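Local atomic coordinates of DinB-like domain-containing protein (Enterococcus faecalis, PDB entry 3CEX), a protein that is of unknown function but belongs to the DinB-like family of helical-bundle proteins and forms a two-chain assembly in the crystal. Residues S150-D153 with D154-H158. Residues are numbered along the deposited sequence; the frame is centred on the assembly and turned at random.
Sequences SAID and DAVMH
Ile152 and Val156 sit one turn apart on the last long helix, 144-170, of the DinB-type helical bundle, and four alpha-helical i to i+4 backbone bonds carry the chain across this point. The straightest joins Val156 N to Ile152 O at 3.0 Å, with an N-H...O angle of 168°.

Val156 is worth following outward. Its CB already lies 3.7 Å from Ile152 O. Of its two branches, CG1 runs anti to the backbone N (chi1 177°), which leaves CG2 beside that nitrogen and leaning back over the preceding turn; there CG2 comes within 3.4 Å of Ile152 O and meets Ile152 CG2 at 4.3 Å, methyl against methyl. Both side chains meet helix 8-25, Ile152 at Leu14 and Val156 at Thr13 and Ala17; Ala155 also touches Leu14, and on helix 44-62 it packs on Thr51 and Ala151 on Leu55.

Asp153 lies at the subunit interface, as Val156 does: its OD2 forms a salt bridge with Arg20 of the second subunit; Ser150 OG reaches Arg16 of that same subunit. Farther along the same helix, the imidazole of His158 has His50 in an edge-to-face stack and hydrogen-bonds through NE2 to a glycerol, probably from the crystallisation liquor. The bent selenomethionine chain of Met157 folds over this ring, placing SE over its centre, 3.7 Å above the plane.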
ATOM      1  N   SER A 150      -5.206   9.317  -3.233  1.00 29.64           N
ATOM      2  CA  SER A 150      -5.643   8.881  -1.927  1.00 30.50           C
ATOM      3  C   SER A 150      -6.379   7.558  -2.016  1.00 30.76           C
ATOM      4  O   SER A 150      -6.169   6.669  -1.168  1.00 31.04           O
ATOM      5  CB  SER A 150      -6.563   9.923  -1.256  1.00 31.03           C
ATOM      6  OG  SER A 150      -5.800  11.044  -0.889  1.00 30.55           O
ATOM      7  N   ALA A 151      -7.238   7.417  -3.031  1.00 31.99           N
ATOM      8  CA  ALA A 151      -8.008   6.170  -3.194  1.00 31.79           C
ATOM      9  C   ALA A 151      -7.126   4.976  -3.520  1.00 32.31           C
ATOM     10  O   ALA A 151      -7.298   3.905  -2.930  1.00 32.39           O
ATOM     11  CB  ALA A 151      -9.099   6.327  -4.180  1.00 32.91           C
ATOM     12  N   ILE A 152      -6.135   5.155  -4.384  1.00 32.42           N
ATOM     13  CA  ILE A 152      -5.203   4.073  -4.710  1.00 32.26           C
ATOM     14  C   ILE A 152      -4.322   3.753  -3.494  1.00 32.02           C
ATOM     15  O   ILE A 152      -4.146   2.580  -3.149  1.00 30.55           O
ATOM     16  CB  ILE A 152      -4.268   4.433  -5.901  1.00 32.56           C
ATOM     17  CG1 ILE A 152      -5.053   4.674  -7.205  1.00 34.29           C
ATOM     18  CG2 ILE A 152      -3.219   3.351  -6.134  1.00 32.35           C
ATOM     19  CD1 ILE A 152      -5.928   3.523  -7.647  1.00 34.61           C
ATOM     20  N   ASP A 153      -3.800   4.790  -2.827  1.00 32.29           N
ATOM     21  CA  ASP A 153      -2.973   4.622  -1.596  1.00 31.62           C
ATOM     22  C   ASP A 153      -3.693   3.803  -0.497  1.00 32.00           C
ATOM     23  O   ASP A 153      -3.117   2.905   0.120  1.00 29.24           O
ATOM     24  CB  ASP A 153      -2.534   6.013  -1.086  1.00 32.31           C
ATOM     25  CG  ASP A 153      -1.916   5.993   0.303  1.00 33.13           C
ATOM     26  OD1 ASP A 153      -0.852   5.363   0.438  1.00 32.70           O
ATOM     27  OD2 ASP A 153      -2.487   6.623   1.258  1.00 33.19           O
ATOM     28  N   ASP A 154      -4.949   4.150  -0.262  1.00 32.34           N
ATOM     29  CA  ASP A 154      -5.796   3.507   0.720  1.00 32.69           C
ATOM     30  C   ASP A 154      -5.957   2.029   0.427  1.00 31.76           C
ATOM     31  O   ASP A 154      -5.792   1.218   1.335  1.00 30.62           O
ATOM     32  CB  ASP A 154      -7.194   4.164   0.727  1.00 33.66           C
ATOM     33  CG  ASP A 154      -8.199   3.423   1.629  1.00 38.06           C
ATOM     34  OD1 ASP A 154      -8.369   3.902   2.762  1.00 46.07           O
ATOM     35  OD2 ASP A 154      -8.805   2.370   1.207  1.00 48.08           O
ATOM     36  N   ALA A 155      -6.302   1.694  -0.822  1.00 29.78           N
ATOM     37  CA  ALA A 155      -6.495   0.302  -1.197  1.00 29.57           C
ATOM     38  C   ALA A 155      -5.202  -0.480  -1.018  1.00 29.48           C
ATOM     39  O   ALA A 155      -5.227  -1.572  -0.403  1.00 28.68           O
ATOM     40  CB  ALA A 155      -7.042   0.142  -2.633  1.00 28.72           C
ATOM     41  N   VAL A 156      -4.083   0.047  -1.529  1.00 28.76           N
ATOM     42  CA  VAL A 156      -2.831  -0.712  -1.477  1.00 28.87           C
ATOM     43  C   VAL A 156      -2.390  -0.882  -0.031  1.00 28.20           C
ATOM     44  O   VAL A 156      -2.021  -1.971   0.406  1.00 28.83           O
ATOM     45  CB  VAL A 156      -1.737  -0.107  -2.365  1.00 28.77           C
ATOM     46  CG1 VAL A 156      -0.406  -0.870  -2.246  1.00 26.68           C
ATOM     47  CG2 VAL A 156      -2.191  -0.097  -3.837  1.00 32.04           C
HETATM   48  N   MSE A 157      -2.416   0.201   0.726  1.00 27.87           N
HETATM   49  CA  MSE A 157      -1.970   0.134   2.101  1.00 29.22           C
HETATM   50  C   MSE A 157      -2.831  -0.840   2.960  1.00 27.95           C
HETATM   51  O   MSE A 157      -2.309  -1.576   3.801  1.00 25.76           O
HETATM   52  CB  MSE A 157      -1.987   1.565   2.650  1.00 30.90           C
HETATM   53  CG  MSE A 157      -1.856   1.636   4.049  1.00 37.82           C
HETATM   54 SE   MSE A 157      -3.544   1.670   5.090  0.80 42.77          SE
HETATM   55  CE  MSE A 157      -2.710   2.968   6.231  1.00 34.48           C
ATOM     56  N   HIS A 158      -4.144  -0.824   2.767  1.00 27.31           N
ATOM     57  CA  HIS A 158      -5.015  -1.808   3.433  1.00 28.18           C
ATOM     58  C   HIS A 158      -4.757  -3.257   3.053  1.00 26.91           C
ATOM     59  O   HIS A 158      -4.912  -4.137   3.892  1.00 26.30           O
ATOM     60  CB  HIS A 158      -6.520  -1.446   3.295  1.00 27.90           C
ATOM     61  CG  HIS A 158      -6.912  -0.309   4.181  1.00 28.33           C
ATOM     62  ND1 HIS A 158      -7.259   0.927   3.684  1.00 32.73           N
ATOM     63  CD2 HIS A 158      -6.863  -0.171   5.530  1.00 31.38           C
ATOM     64  CE1 HIS A 158      -7.495   1.754   4.697  1.00 33.63           C
ATOM     65  NE2 HIS A 158      -7.252   1.117   5.828  1.00 30.08           N
TER